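Formiminotetrahydrofolate cyclodeaminase (Thermotoga maritima, PDB 1O5H) probably catalyses the cyclodeamination of 5-formiminotetrahydrofolate, releasing ammonia and giving 5,10-methenyltetrahydrofolate, as an all-helical lyase. Local coordinates at residues A[97-102]-A[112-117]; A[123-128]-A[186-191]. One frame throughout, in Å; residues are numbered along the deposited sequence.

Interaction 1 (A[97-102]-A[112-117]); sequences EKVMKA and NALKEA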
ATOM      1  N   GLU A  97      18.224  -9.415  10.473  1.00 62.20           N
ATOM      2  CA  GLU A  97      18.998 -10.581  10.907  1.00 62.33           C
ATOM      3  C   GLU A  97      20.259 -10.132  11.593  1.00 60.43           C
ATOM      4  O   GLU A  97      20.543 -10.555  12.699  1.00 61.98           O
ATOM      5  CB  GLU A  97      19.396 -11.487   9.737  1.00 62.87           C
ATOM      6  CG  GLU A  97      18.253 -11.950   8.844  1.00 70.95           C
ATOM      7  CD  GLU A  97      17.351 -13.005   9.473  1.00 79.89           C
ATOM      8  OE1 GLU A  97      17.608 -13.430  10.623  1.00 81.98           O
ATOM      9  OE2 GLU A  97      16.374 -13.417   8.798  1.00 83.72           O
ATOM     10  N   LYS A  98      21.011  -9.273  10.922  1.00 58.92           N
ATOM     11  CA  LYS A  98      22.246  -8.735  11.449  1.00 58.04           C
ATOM     12  C   LYS A  98      22.094  -8.046  12.820  1.00 60.36           C
ATOM     13  O   LYS A  98      22.885  -8.297  13.715  1.00 60.80           O
ATOM     14  CB  LYS A  98      22.849  -7.800  10.424  1.00 56.93           C
ATOM     15  CG  LYS A  98      24.283  -7.511  10.660  1.00 56.84           C
ATOM     16  CD  LYS A  98      24.778  -6.400   9.757  1.00 62.49           C
ATOM     17  CE  LYS A  98      26.274  -6.182   9.962  1.00 70.33           C
ATOM     18  NZ  LYS A  98      26.844  -5.247   8.954  1.00 75.01           N
ATOM     19  N   VAL A  99      21.078  -7.201  12.994  1.00 64.33           N
ATOM     20  CA  VAL A  99      20.792  -6.594  14.311  1.00 67.61           C
ATOM     21  C   VAL A  99      20.453  -7.646  15.381  1.00 71.49           C
ATOM     22  O   VAL A  99      21.079  -7.676  16.437  1.00 71.76           O
ATOM     23  CB  VAL A  99      19.675  -5.513  14.239  1.00 68.24           C
ATOM     24  CG1 VAL A  99      19.067  -5.216  15.627  1.00 64.11           C
ATOM     25  CG2 VAL A  99      20.213  -4.241  13.608  1.00 66.79           C
HETATM   26  N   MSE A 100      19.468  -8.505  15.105  1.00 75.51           N
HETATM   27  CA  MSE A 100      19.075  -9.564  16.033  1.00 77.75           C
HETATM   28  C   MSE A 100      20.290 -10.426  16.347  1.00 77.33           C
HETATM   29  O   MSE A 100      20.527 -10.735  17.518  1.00 80.21           O
HETATM   30  CB  MSE A 100      17.902 -10.385  15.475  1.00 80.63           C
HETATM   31  CG  MSE A 100      17.430 -11.563  16.331  1.00 90.11           C
HETATM   32 SE   MSE A 100      18.143 -13.350  15.744  1.00129.76          SE
HETATM   33  CE  MSE A 100      19.372 -13.941  17.383  1.00 99.45           C
ATOM     34  N   LYS A 101      21.078 -10.780  15.326  1.00 75.12           N
ATOM     35  CA  LYS A 101      22.308 -11.573  15.530  1.00 73.85           C
ATOM     36  C   LYS A 101      23.467 -10.713  16.030  1.00 73.12           C
ATOM     37  O   LYS A 101      24.618 -10.924  15.662  1.00 71.16           O
ATOM     38  CB  LYS A 101      22.716 -12.327  14.258  1.00 72.76           C
ATOM     39  N   ALA A 102      23.142  -9.735  16.865  1.00 74.38           N
ATOM     40  CA  ALA A 102      24.131  -8.861  17.482  1.00 75.20           C
ATOM     41  C   ALA A 102      23.634  -8.314  18.821  1.00 76.87           C
ATOM     42  O   ALA A 102      24.428  -7.727  19.563  1.00 76.06           O
ATOM     43  CB  ALA A 102      24.508  -7.728  16.550  1.00 74.19           C
ATOM     44  N   ASN A 112      26.487  -0.321  15.295  1.00 46.62           N
ATOM     45  CA  ASN A 112      26.723  -0.202  13.870  1.00 46.83           C
ATOM     46  C   ASN A 112      25.649  -0.909  13.028  1.00 46.30           C
ATOM     47  O   ASN A 112      25.259  -0.418  11.962  1.00 48.62           O
ATOM     48  CB  ASN A 112      28.113  -0.727  13.544  1.00 49.26           C
ATOM     49  CG  ASN A 112      28.199  -1.308  12.164  1.00 54.24           C
ATOM     50  OD1 ASN A 112      28.330  -0.575  11.182  1.00 55.84           O
ATOM     51  ND2 ASN A 112      28.124  -2.640  12.072  1.00 63.38           N
ATOM     52  N   ALA A 113      25.164  -2.052  13.503  1.00 43.58           N
ATOM     53  CA  ALA A 113      24.147  -2.796  12.780  1.00 40.28           C
ATOM     54  C   ALA A 113      22.874  -1.994  12.805  1.00 40.50           C
ATOM     55  O   ALA A 113      22.214  -1.825  11.773  1.00 38.89           O
ATOM     56  CB  ALA A 113      23.925  -4.131  13.417  1.00 41.85           C
ATOM     57  N   LEU A 114      22.546  -1.489  13.992  1.00 40.61           N
ATOM     58  CA  LEU A 114      21.403  -0.617  14.163  1.00 41.86           C
ATOM     59  C   LEU A 114      21.403   0.551  13.159  1.00 41.72           C
ATOM     60  O   LEU A 114      20.353   0.883  12.615  1.00 42.81           O
ATOM     61  CB  LEU A 114      21.343  -0.124  15.599  1.00 43.17           C
ATOM     62  CG  LEU A 114      20.847  -1.097  16.662  1.00 39.84           C
ATOM     63  CD1 LEU A 114      21.313  -0.582  18.008  1.00 40.69           C
ATOM     64  CD2 LEU A 114      19.322  -1.214  16.625  1.00 44.93           C
ATOM     65  N   LYS A 115      22.576   1.132  12.896  1.00 40.21           N
ATOM     66  CA  LYS A 115      22.697   2.241  11.947  1.00 40.55           C
ATOM     67  C   LYS A 115      22.347   1.793  10.553  1.00 42.52           C
ATOM     68  O   LYS A 115      21.545   2.429   9.870  1.00 43.54           O
ATOM     69  CB  LYS A 115      24.103   2.845  11.944  1.00 39.55           C
ATOM     70  CG  LYS A 115      24.390   3.797  13.106  1.00 41.98           C
ATOM     71  CD  LYS A 115      25.826   4.294  13.076  1.00 38.66           C
ATOM     72  CE  LYS A 115      26.304   4.747  14.444  1.00 36.98           C
ATOM     73  NZ  LYS A 115      27.257   5.858  14.238  1.00 31.17           N
ATOM     74  N   GLU A 116      22.949   0.690  10.127  1.00 43.45           N
ATOM     75  CA  GLU A 116      22.679   0.171   8.796  1.00 42.87           C
ATOM     76  C   GLU A 116      21.205  -0.103   8.674  1.00 42.80           C
ATOM     77  O   GLU A 116      20.587   0.305   7.698  1.00 44.77           O
ATOM     78  CB  GLU A 116      23.470  -1.098   8.518  1.00 42.03           C
ATOM     79  CG  GLU A 116      24.925  -0.834   8.187  1.00 48.65           C
ATOM     80  CD  GLU A 116      25.717  -2.106   7.964  1.00 62.08           C
ATOM     81  OE1 GLU A 116      25.125  -3.207   8.024  1.00 70.41           O
ATOM     82  OE2 GLU A 116      26.944  -2.007   7.734  1.00 65.55           O
ATOM     83  N   ALA A 117      20.637  -0.766   9.680  1.00 42.09           N
ATOM     84  CA  ALA A 117      19.224  -1.114   9.648  1.00 41.01           C
ATOM     85  C   ALA A 117      18.334   0.118   9.504  1.00 41.35           C
ATOM     86  O   ALA A 117      17.402   0.130   8.717  1.00 42.31           O
ATOM     87  CB  ALA A 117      18.853  -1.881  10.863  1.00 40.81           C
TER

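Interaction 2 (A[123-128]-A[186-191]); sequences DVIRVM and EELEEQ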
ATOM      1  N   ASP A 123      16.236   4.881   3.060  1.00 39.63           N
ATOM      2  CA  ASP A 123      16.425   4.781   1.617  1.00 40.65           C
ATOM      3  C   ASP A 123      15.110   4.580   0.901  1.00 40.64           C
ATOM      4  O   ASP A 123      14.851   5.252  -0.093  1.00 43.53           O
ATOM      5  CB  ASP A 123      17.464   3.727   1.265  1.00 38.68           C
ATOM      6  CG  ASP A 123      18.879   4.202   1.600  1.00 47.70           C
ATOM      7  OD1 ASP A 123      19.033   5.431   1.816  1.00 48.62           O
ATOM      8  OD2 ASP A 123      19.891   3.455   1.679  1.00 49.44           O
ATOM      9  N   VAL A 124      14.252   3.714   1.440  1.00 37.74           N
ATOM     10  CA  VAL A 124      12.933   3.514   0.859  1.00 34.28           C
ATOM     11  C   VAL A 124      12.222   4.841   0.755  1.00 35.66           C
ATOM     12  O   VAL A 124      11.646   5.157  -0.288  1.00 38.46           O
ATOM     13  CB  VAL A 124      12.051   2.557   1.676  1.00 32.67           C
ATOM     14  CG1 VAL A 124      10.679   2.496   1.074  1.00 24.87           C
ATOM     15  CG2 VAL A 124      12.652   1.174   1.703  1.00 27.24           C
ATOM     16  N   ILE A 125      12.274   5.628   1.820  1.00 33.44           N
ATOM     17  CA  ILE A 125      11.636   6.941   1.811  1.00 34.34           C
ATOM     18  C   ILE A 125      12.184   7.849   0.720  1.00 36.14           C
ATOM     19  O   ILE A 125      11.457   8.617   0.099  1.00 34.93           O
ATOM     20  CB  ILE A 125      11.800   7.628   3.161  1.00 35.25           C
ATOM     21  CG1 ILE A 125      10.914   6.957   4.206  1.00 37.27           C
ATOM     22  CG2 ILE A 125      11.432   9.078   3.049  1.00 32.55           C
ATOM     23  CD1 ILE A 125      11.146   7.436   5.610  1.00 34.47           C
ATOM     24  N   ARG A 126      13.480   7.771   0.473  1.00 38.69           N
ATOM     25  CA  ARG A 126      14.021   8.626  -0.560  1.00 39.53           C
ATOM     26  C   ARG A 126      13.413   8.250  -1.879  1.00 37.74           C
ATOM     27  O   ARG A 126      13.021   9.124  -2.625  1.00 40.53           O
ATOM     28  CB  ARG A 126      15.513   8.497  -0.661  1.00 42.00           C
ATOM     29  CG  ARG A 126      16.296   9.035   0.476  1.00 47.47           C
ATOM     30  CD  ARG A 126      17.741   9.022   0.108  1.00 67.67           C
ATOM     31  NE  ARG A 126      18.601   9.129   1.268  1.00 87.99           N
ATOM     32  CZ  ARG A 126      19.858   9.522   1.191  1.00 94.93           C
ATOM     33  NH1 ARG A 126      20.614   9.593   2.292  1.00 98.93           N
ATOM     34  NH2 ARG A 126      20.355   9.858   0.001  1.00 94.91           N
ATOM     35  N   VAL A 127      13.331   6.959  -2.173  1.00 35.42           N
ATOM     36  CA  VAL A 127      12.651   6.539  -3.396  1.00 36.27           C
ATOM     37  C   VAL A 127      11.217   7.073  -3.407  1.00 35.66           C
ATOM     38  O   VAL A 127      10.749   7.597  -4.417  1.00 35.63           O
ATOM     39  CB  VAL A 127      12.648   5.019  -3.578  1.00 38.67           C
ATOM     40  CG1 VAL A 127      11.959   4.654  -4.878  1.00 36.91           C
ATOM     41  CG2 VAL A 127      14.087   4.447  -3.538  1.00 32.75           C
HETATM   42  N   MSE A 128      10.537   6.999  -2.276  1.00 34.35           N
HETATM   43  CA  MSE A 128       9.202   7.571  -2.209  1.00 36.78           C
HETATM   44  C   MSE A 128       9.201   9.050  -2.527  1.00 38.38           C
HETATM   45  O   MSE A 128       8.353   9.510  -3.289  1.00 43.78           O
HETATM   46  CB  MSE A 128       8.529   7.301  -0.861  1.00 36.71           C
HETATM   47  CG  MSE A 128       8.164   5.831  -0.654  1.00 36.39           C
HETATM   48 SE   MSE A 128       7.006   5.092  -2.095  1.00 49.82          SE
HETATM   49  CE  MSE A 128       8.329   4.410  -3.403  1.00 28.04           C
ATOM     50  N   GLU A 186      16.729  14.748  10.897  1.00 37.74           N
ATOM     51  CA  GLU A 186      16.696  15.888  10.022  1.00 39.38           C
ATOM     52  C   GLU A 186      16.300  15.541   8.574  1.00 39.92           C
ATOM     53  O   GLU A 186      15.363  16.140   8.012  1.00 40.45           O
ATOM     54  CB  GLU A 186      18.034  16.556  10.023  1.00 36.18           C
ATOM     55  CG  GLU A 186      17.950  17.902   9.371  1.00 47.89           C
ATOM     56  CD  GLU A 186      17.136  18.846  10.211  1.00 57.42           C
ATOM     57  OE1 GLU A 186      17.717  19.431  11.153  1.00 81.31           O
ATOM     58  OE2 GLU A 186      15.929  18.978   9.942  1.00 44.30           O
ATOM     59  N   GLU A 187      17.017  14.580   7.989  1.00 36.36           N
ATOM     60  CA  GLU A 187      16.708  14.072   6.669  1.00 33.48           C
ATOM     61  C   GLU A 187      15.265  13.619   6.599  1.00 34.01           C
ATOM     62  O   GLU A 187      14.516  13.978   5.710  1.00 34.58           O
ATOM     63  CB  GLU A 187      17.580  12.876   6.374  1.00 32.58           C
ATOM     64  CG  GLU A 187      17.542  12.497   4.908  1.00 38.11           C
ATOM     65  CD  GLU A 187      18.308  11.223   4.571  1.00 34.29           C
ATOM     66  OE1 GLU A 187      18.998  10.669   5.439  1.00 23.05           O
ATOM     67  OE2 GLU A 187      18.217  10.779   3.409  1.00 52.03           O
ATOM     68  N   LEU A 188      14.868  12.798   7.551  1.00 34.65           N
ATOM     69  CA  LEU A 188      13.488  12.359   7.611  1.00 33.31           C
ATOM     70  C   LEU A 188      12.519  13.545   7.514  1.00 34.42           C
ATOM     71  O   LEU A 188      11.522  13.485   6.818  1.00 37.03           O
ATOM     72  CB  LEU A 188      13.270  11.615   8.906  1.00 29.99           C
ATOM     73  CG  LEU A 188      11.870  11.166   9.201  1.00 33.06           C
ATOM     74  CD1 LEU A 188      11.306  10.425   8.006  1.00 36.52           C
ATOM     75  CD2 LEU A 188      11.912  10.263  10.437  1.00 39.43           C
ATOM     76  N   GLU A 189      12.832  14.630   8.205  1.00 34.81           N
ATOM     77  CA  GLU A 189      11.944  15.775   8.324  1.00 32.92           C
ATOM     78  C   GLU A 189      11.705  16.403   6.955  1.00 35.10           C
ATOM     79  O   GLU A 189      10.572  16.761   6.582  1.00 36.52           O
ATOM     80  CB  GLU A 189      12.623  16.760   9.259  1.00 30.67           C
ATOM     81  CG  GLU A 189      11.669  17.602  10.059  1.00 35.75           C
ATOM     82  CD  GLU A 189      12.370  18.497  11.058  1.00 44.14           C
ATOM     83  OE1 GLU A 189      13.370  19.200  10.721  1.00 42.66           O
ATOM     84  OE2 GLU A 189      11.884  18.520  12.188  1.00 48.79           O
ATOM     85  N   GLU A 190      12.803  16.514   6.214  1.00 34.99           N
ATOM     86  CA  GLU A 190      12.833  17.057   4.875  1.00 33.30           C
ATOM     87  C   GLU A 190      12.146  16.173   3.864  1.00 34.24           C
ATOM     88  O   GLU A 190      11.349  16.656   3.060  1.00 37.46           O
ATOM     89  CB  GLU A 190      14.245  17.153   4.450  1.00 30.16           C
ATOM     90  CG  GLU A 190      15.124  17.705   5.512  1.00 32.47           C
ATOM     91  CD  GLU A 190      15.899  18.839   4.965  1.00 48.14           C
ATOM     92  OE1 GLU A 190      15.178  19.752   4.464  1.00 73.20           O
ATOM     93  OE2 GLU A 190      17.165  18.783   5.004  1.00 14.72           O
ATOM     94  N   GLN A 191      12.459  14.885   3.878  1.00 32.36           N
ATOM     95  CA  GLN A 191      11.810  14.002   2.945  1.00 33.60           C
ATOM     96  C   GLN A 191      10.320  14.082   3.216  1.00 33.14           C
ATOM     97  O   GLN A 191       9.510  14.191   2.306  1.00 33.35           O
ATOM     98  CB  GLN A 191      12.340  12.590   3.070  1.00 34.07           C
ATOM     99  CG  GLN A 191      13.851  12.490   2.922  1.00 40.97           C
ATOM    100  CD  GLN A 191      14.340  12.870   1.564  1.00 42.16           C
ATOM    101  OE1 GLN A 191      14.918  12.050   0.863  1.00 56.06           O
ATOM    102  NE2 GLN A 191      14.132  14.118   1.186  1.00 52.91           N
TER

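Interaction 1 (A[97-102]-A[112-117])
Lys98 sets its CG opposite the backbone N (chi1 -163°) and runs out fully extended, while Glu116 turns its CG away from its own carbonyl carbon (chi1 -77°) and is likewise straight beyond it; the two chains lean across each other until ammonium and carboxylate meet. Lys98 NZ donates to Glu116 OE1 at 2.8 Å, reaching the syn side of that oxygen from 28° out of the carboxylate plane. Glu116 OE2 is farther off, 3.5 Å from Lys98 NZ, so the salt bridge rests mainly on one oxygen. Both residues are exposed, and the pair spans the solvent side of the contact.

Beneath it, Val99 is the apolar wedge. Its CG2 branch, beside its own backbone N, presses against the opposing helix: Val99 CG2 lies 3.7 Å from Ala113 CB and 3.9 Å from Ala117 CB, one helical turn further on. Val99 CG2 also touches main chain, 3.6 Å from Leu114 N. The other branch, Val99 CG1, meets Leu114 CD2 at 4.1 Å, the two side chains crossing at about a right angle. With alanines facing the valine, the backbones come close, Val99 CA and Ala113 CA being 5.3 Å apart.

This is a helical hairpin near its turn: helix 68-100 ends here, Lys101 is the first residue to leave helical geometry, and the chain returns as helix 107-141. Past the contact, Leu114 also touches Glu174 and Ile175, and Lys115 forms a salt bridge with Asp177, tying the hairpin to the connection between helices 147-172 and 178-206.

Interaction 2 (A[123-128]-A[186-191])
Ile125 meets helix 178-206 with two of its methyls. Its CD1 packs against Leu188 CD1 at 3.8 Å, while the CG2 branch rests on the Gln191 chain, Ile125 CG2 to Gln191 CB being 3.6 Å.

The two helices run nearly parallel here, 23° between their directions with axes 10.5 Å apart at closest approach: side-by-side members of the long-helix bundle, whose shared direction is consistent with one helix, 147-172, running back between them in sequence. That helix covers the inner side, where Ile125 also touches Glu164 and Leu188 touches Leu169.

Arg126 follows, on the outer side. With CG beside the backbone N (chi1 -69°) and the chain extended to NE, its guanidinium is carried out to Glu187, whose own chain is straight beyond CG. Glu187 OE2 sits over one face of the guanidinium, 2.7 Å from Arg126 NE and 2.9 Å from Arg126 NH1; the two planes are turned 75° apart, and the salt bridge is a face-on meeting of charges. Asp123, one turn back in the same helix, is a second and long partner: Asp123 OD1 stands 3.8 Å from Arg126 NE, well out of the guanidinium plane, and contributes charge alone. An alanine in place of Glu187 would probably leave the Arg126 guanidinium with only the distant Asp123 charge as its mate in this network, and freer to swing. Closer to the backbone, Gln191 bends at chi2 and brings OE1 to 3.3 Å from Arg126 CG; the same oxygen accepts a weak hydrogen bond from Lys129.

Helix 107-141 carries one half of each interaction. Interaction 1 comes first along the chain and pairs the helix with its predecessor, helix 68-100, across a short connection; interaction 2 lies further along and pairs it with the last long helix, 178-206, after helix 147-172 has intervened. Their centres are about 20 Å apart and their nearest atoms about 7 Å, so they do not touch. Interaction 1 sits toward one end of the bundle, its centre about 21 Å from that of the chain, whereas the centre of interaction 2 is about 9 Å from the chain's centre. One long helix, held near its start and again further along, thus bridges the end and the middle of this strand-free fold.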